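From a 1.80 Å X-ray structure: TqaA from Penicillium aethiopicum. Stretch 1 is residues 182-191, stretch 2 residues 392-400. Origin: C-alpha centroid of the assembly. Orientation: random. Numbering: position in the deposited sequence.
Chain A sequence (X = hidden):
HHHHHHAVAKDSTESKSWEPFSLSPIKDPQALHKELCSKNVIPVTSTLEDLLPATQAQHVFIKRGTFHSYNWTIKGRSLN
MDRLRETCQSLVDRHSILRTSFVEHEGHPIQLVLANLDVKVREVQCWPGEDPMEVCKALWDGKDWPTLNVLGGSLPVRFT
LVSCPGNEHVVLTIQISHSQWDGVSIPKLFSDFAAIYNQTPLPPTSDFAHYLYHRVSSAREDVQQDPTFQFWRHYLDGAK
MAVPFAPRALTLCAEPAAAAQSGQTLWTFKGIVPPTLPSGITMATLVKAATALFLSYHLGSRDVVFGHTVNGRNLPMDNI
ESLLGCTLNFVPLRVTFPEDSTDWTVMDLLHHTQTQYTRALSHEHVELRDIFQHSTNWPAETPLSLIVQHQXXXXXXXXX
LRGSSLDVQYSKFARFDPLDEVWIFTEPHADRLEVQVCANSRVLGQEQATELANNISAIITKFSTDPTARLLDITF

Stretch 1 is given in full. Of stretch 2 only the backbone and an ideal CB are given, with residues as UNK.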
# COMPACT_ATOMS: atom_id res chain seq x y z
N ASP A 182 -1.58 -3.39 3.71
CA ASP A 182 -0.91 -2.08 3.70
C ASP A 182 0.08 -1.99 4.86
O ASP A 182 0.19 -2.90 5.69
CB ASP A 182 -1.93 -0.93 3.76
CG ASP A 182 -2.87 -1.03 4.93
OD1 ASP A 182 -2.52 -1.63 5.97
OD2 ASP A 182 -3.99 -0.47 4.83
N GLY A 183 0.82 -0.88 4.90
CA GLY A 183 1.89 -0.73 5.87
C GLY A 183 1.40 -0.84 7.31
O GLY A 183 2.11 -1.34 8.18
N VAL A 184 0.19 -0.35 7.55
CA VAL A 184 -0.39 -0.37 8.89
C VAL A 184 -0.76 -1.79 9.33
O VAL A 184 -0.58 -2.14 10.50
CB VAL A 184 -1.65 0.53 8.98
CG1 VAL A 184 -2.45 0.26 10.26
CG2 VAL A 184 -1.25 2.00 8.90
N SER A 185 -1.27 -2.60 8.42
CA SER A 185 -1.90 -3.86 8.84
C SER A 185 -1.06 -5.11 8.56
O SER A 185 -1.32 -6.16 9.14
CB SER A 185 -3.30 -4.00 8.21
OG SER A 185 -3.25 -4.13 6.80
N ILE A 186 -0.05 -5.02 7.69
CA ILE A 186 0.80 -6.19 7.47
C ILE A 186 1.50 -6.70 8.75
O ILE A 186 1.69 -7.91 8.89
CB ILE A 186 1.86 -5.94 6.34
CG1 ILE A 186 2.54 -7.26 5.94
CG2 ILE A 186 2.89 -4.88 6.69
CD1 ILE A 186 1.58 -8.28 5.37
N PRO A 187 1.86 -5.81 9.72
CA PRO A 187 2.43 -6.45 10.91
C PRO A 187 1.41 -7.27 11.69
O PRO A 187 1.80 -8.15 12.47
CB PRO A 187 2.94 -5.26 11.74
CG PRO A 187 3.05 -4.12 10.77
CD PRO A 187 1.89 -4.34 9.85
N LYS A 188 0.13 -7.00 11.46
CA LYS A 188 -0.94 -7.71 12.13
C LYS A 188 -1.10 -9.11 11.53
O LYS A 188 -1.49 -10.05 12.21
CB LYS A 188 -2.26 -6.93 12.03
CG LYS A 188 -3.22 -7.15 13.18
CD LYS A 188 -2.68 -6.54 14.46
CE LYS A 188 -3.62 -6.80 15.63
NZ LYS A 188 -3.14 -6.16 16.89
N LEU A 189 -0.82 -9.23 10.23
CA LEU A 189 -0.82 -10.55 9.60
C LEU A 189 0.21 -11.42 10.32
O LEU A 189 -0.06 -12.58 10.66
CB LEU A 189 -0.52 -10.44 8.09
CG LEU A 189 -0.68 -11.67 7.19
CD1 LEU A 189 -0.84 -11.28 5.72
CD2 LEU A 189 0.50 -12.61 7.33
N PHE A 190 1.40 -10.86 10.55
CA PHE A 190 2.50 -11.63 11.14
C PHE A 190 2.25 -11.93 12.62
O PHE A 190 2.52 -13.04 13.08
CB PHE A 190 3.82 -10.88 10.98
CG PHE A 190 4.22 -10.63 9.54
CD1 PHE A 190 3.94 -11.57 8.55
CD2 PHE A 190 4.86 -9.45 9.19
CE1 PHE A 190 4.31 -11.34 7.23
CE2 PHE A 190 5.23 -9.21 7.87
CZ PHE A 190 4.96 -10.16 6.89
N SER A 191 1.74 -10.95 13.37
CA SER A 191 1.49 -11.16 14.81
C SER A 191 0.32 -12.12 15.05
O SER A 191 0.36 -12.93 15.98
CB SER A 191 1.27 -9.83 15.53
OG SER A 191 0.08 -9.19 15.12
N UNK A 392 5.66 6.17 7.47
CA UNK A 392 5.61 6.25 8.93
C UNK A 392 4.95 4.99 9.49
O UNK A 392 3.95 5.03 10.22
CB UNK A 392 4.85 7.50 9.38
N UNK A 393 5.54 3.86 9.12
CA UNK A 393 5.05 2.52 9.43
C UNK A 393 6.24 1.67 9.91
O UNK A 393 7.37 2.13 9.88
CB UNK A 393 4.37 1.89 8.21
N UNK A 394 5.97 0.44 10.34
CA UNK A 394 7.04 -0.48 10.67
C UNK A 394 7.95 -0.69 9.47
O UNK A 394 7.49 -0.94 8.34
CB UNK A 394 6.47 -1.82 11.15
N UNK A 395 9.25 -0.59 9.72
CA UNK A 395 10.27 -0.83 8.70
C UNK A 395 10.98 -2.16 8.98
O UNK A 395 11.78 -2.61 8.16
CB UNK A 395 11.28 0.32 8.66
N UNK A 396 10.68 -2.76 10.13
CA UNK A 396 11.24 -4.06 10.55
C UNK A 396 10.12 -4.98 11.00
O UNK A 396 9.10 -4.51 11.49
CB UNK A 396 12.26 -3.88 11.67
N UNK A 397 10.31 -6.29 10.86
CA UNK A 397 9.22 -7.24 11.10
C UNK A 397 9.68 -8.47 11.87
O UNK A 397 10.86 -8.85 11.80
CB UNK A 397 8.60 -7.67 9.77
N UNK A 398 8.76 -9.10 12.60
CA UNK A 398 9.10 -10.30 13.35
C UNK A 398 7.97 -11.32 13.45
O UNK A 398 6.78 -10.98 13.35
CB UNK A 398 9.54 -9.90 14.76
N UNK A 399 8.35 -12.58 13.62
CA UNK A 399 7.41 -13.68 13.74
C UNK A 399 7.84 -14.49 14.94
O UNK A 399 8.57 -15.47 14.80
CB UNK A 399 7.36 -14.53 12.47
N UNK A 400 7.42 -14.06 16.14
CA UNK A 400 7.92 -14.62 17.40
C UNK A 400 7.34 -16.01 17.72
O UNK A 400 6.58 -16.15 18.69
CB UNK A 400 7.60 -13.66 18.55

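Position 392 has phi/psi of -87/56, and its ideal CB has no atom of stretch 1 within 5.5 Å. Many side chains would suit; the deposited residue is N392, which makes no contact.

At position 393 CA-to-CB points toward stretch 1, and the ideal CB lies 3.9 Å from G183 O and 4.8 Å from V184 N. G183 offers bare backbone to pack on. A medium aliphatic side chain would suit, as would a small polar one. The residue is I393, with chi1 at 51° (p) and chi2 t. Its CG2 rests 3.8 Å from G183 C and 4.1 Å from V184 N. An ideal CB on G183 would fall 2.6 Å from I393 CD1, a clash, so this packing relies on the absent side chain.

Position 394 also points toward stretch 1, its ideal CB 4.1 Å from P187 CG. The proline ring supplies a surface but no donor, so apolar or polar side chains are equally plausible. It is D394, chi1 m, whose OD2 approaches P187 CG at 3.3 Å, a contact without a hydrogen bond. The backbone is tied through solvent instead: one water donates to G183 O (2.9 Å from the water O) and to D394 O (2.9 Å), while a second donates to G183 O (2.8 Å) and accepts from D394 N (3.0 Å).

Positions 395 and 396 are out of reach, with nothing of stretch 1 within 5.5 Å of either ideal CB. Little can be predicted; they are L395 and S396, both without contacts.

At position 397 CA-to-CB again points toward stretch 1. The ideal CB is 4.2 Å from F190 CE2, and I186 adds aliphatic surface, which favors a large apolar or aromatic side chain. F397, with chi1 at -49° (m) and chi2 at 88°, places CD2 4.0 Å from F190 CE2, at the edge of the F190 ring, and CE2 4.2 Å from I186 CG2.

Position 398 points away, leaving its side chain free of demands from stretch 1. It is S398; its backbone makes the contact, O lying 3.8 Å from F190 CB.

Position 399 points sideways, its ideal CB 5.1 Å from F190 O, so a side chain must extend to touch; leucine, methionine or a longer polar chain could. L399 (chi1 t, chi2 p) brings CD1 to 3.3 Å from F190 O and 4.1 Å from F190 CB.

Position 400 points sideways; its phi of -75° permits proline, and P400 makes no contact.

Stretch 2 392-400: NIDLSFSLP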
# COMPACT_ATOMS: atom_id res chain seq x y z
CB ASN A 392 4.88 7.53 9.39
CG ASN A 392 3.44 7.60 8.88
OD1 ASN A 392 3.12 7.14 7.79
ND2 ASN A 392 2.56 8.20 9.69
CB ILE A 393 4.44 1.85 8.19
CG1 ILE A 393 5.46 1.96 7.03
CG2 ILE A 393 3.10 2.49 7.85
CD1 ILE A 393 5.04 1.35 5.72
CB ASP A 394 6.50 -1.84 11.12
CG ASP A 394 5.81 -1.78 12.47
OD1 ASP A 394 5.85 -0.72 13.12
OD2 ASP A 394 5.24 -2.82 12.88
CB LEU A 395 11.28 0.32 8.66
CG LEU A 395 10.71 1.71 8.36
CD1 LEU A 395 11.80 2.78 8.40
CD2 LEU A 395 10.02 1.72 7.01
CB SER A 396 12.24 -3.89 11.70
OG SER A 396 13.22 -2.91 11.41
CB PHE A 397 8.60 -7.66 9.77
CG PHE A 397 8.27 -6.49 8.90
CD1 PHE A 397 9.23 -5.97 8.03
CD2 PHE A 397 7.04 -5.86 9.01
CE1 PHE A 397 8.95 -4.84 7.26
CE2 PHE A 397 6.75 -4.74 8.25
CZ PHE A 397 7.70 -4.23 7.38
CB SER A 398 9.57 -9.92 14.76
OG SER A 398 8.52 -9.34 15.50
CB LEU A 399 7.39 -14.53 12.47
CG LEU A 399 6.23 -15.50 12.25
CD1 LEU A 399 5.00 -14.74 11.79
CD2 LEU A 399 6.61 -16.58 11.25
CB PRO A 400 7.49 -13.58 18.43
CG PRO A 400 6.24 -12.98 17.85
CD PRO A 400 6.46 -12.96 16.36
O HOH W 1 4.89 -2.06 7.61
O HOH W 2 3.15 -0.44 10.66
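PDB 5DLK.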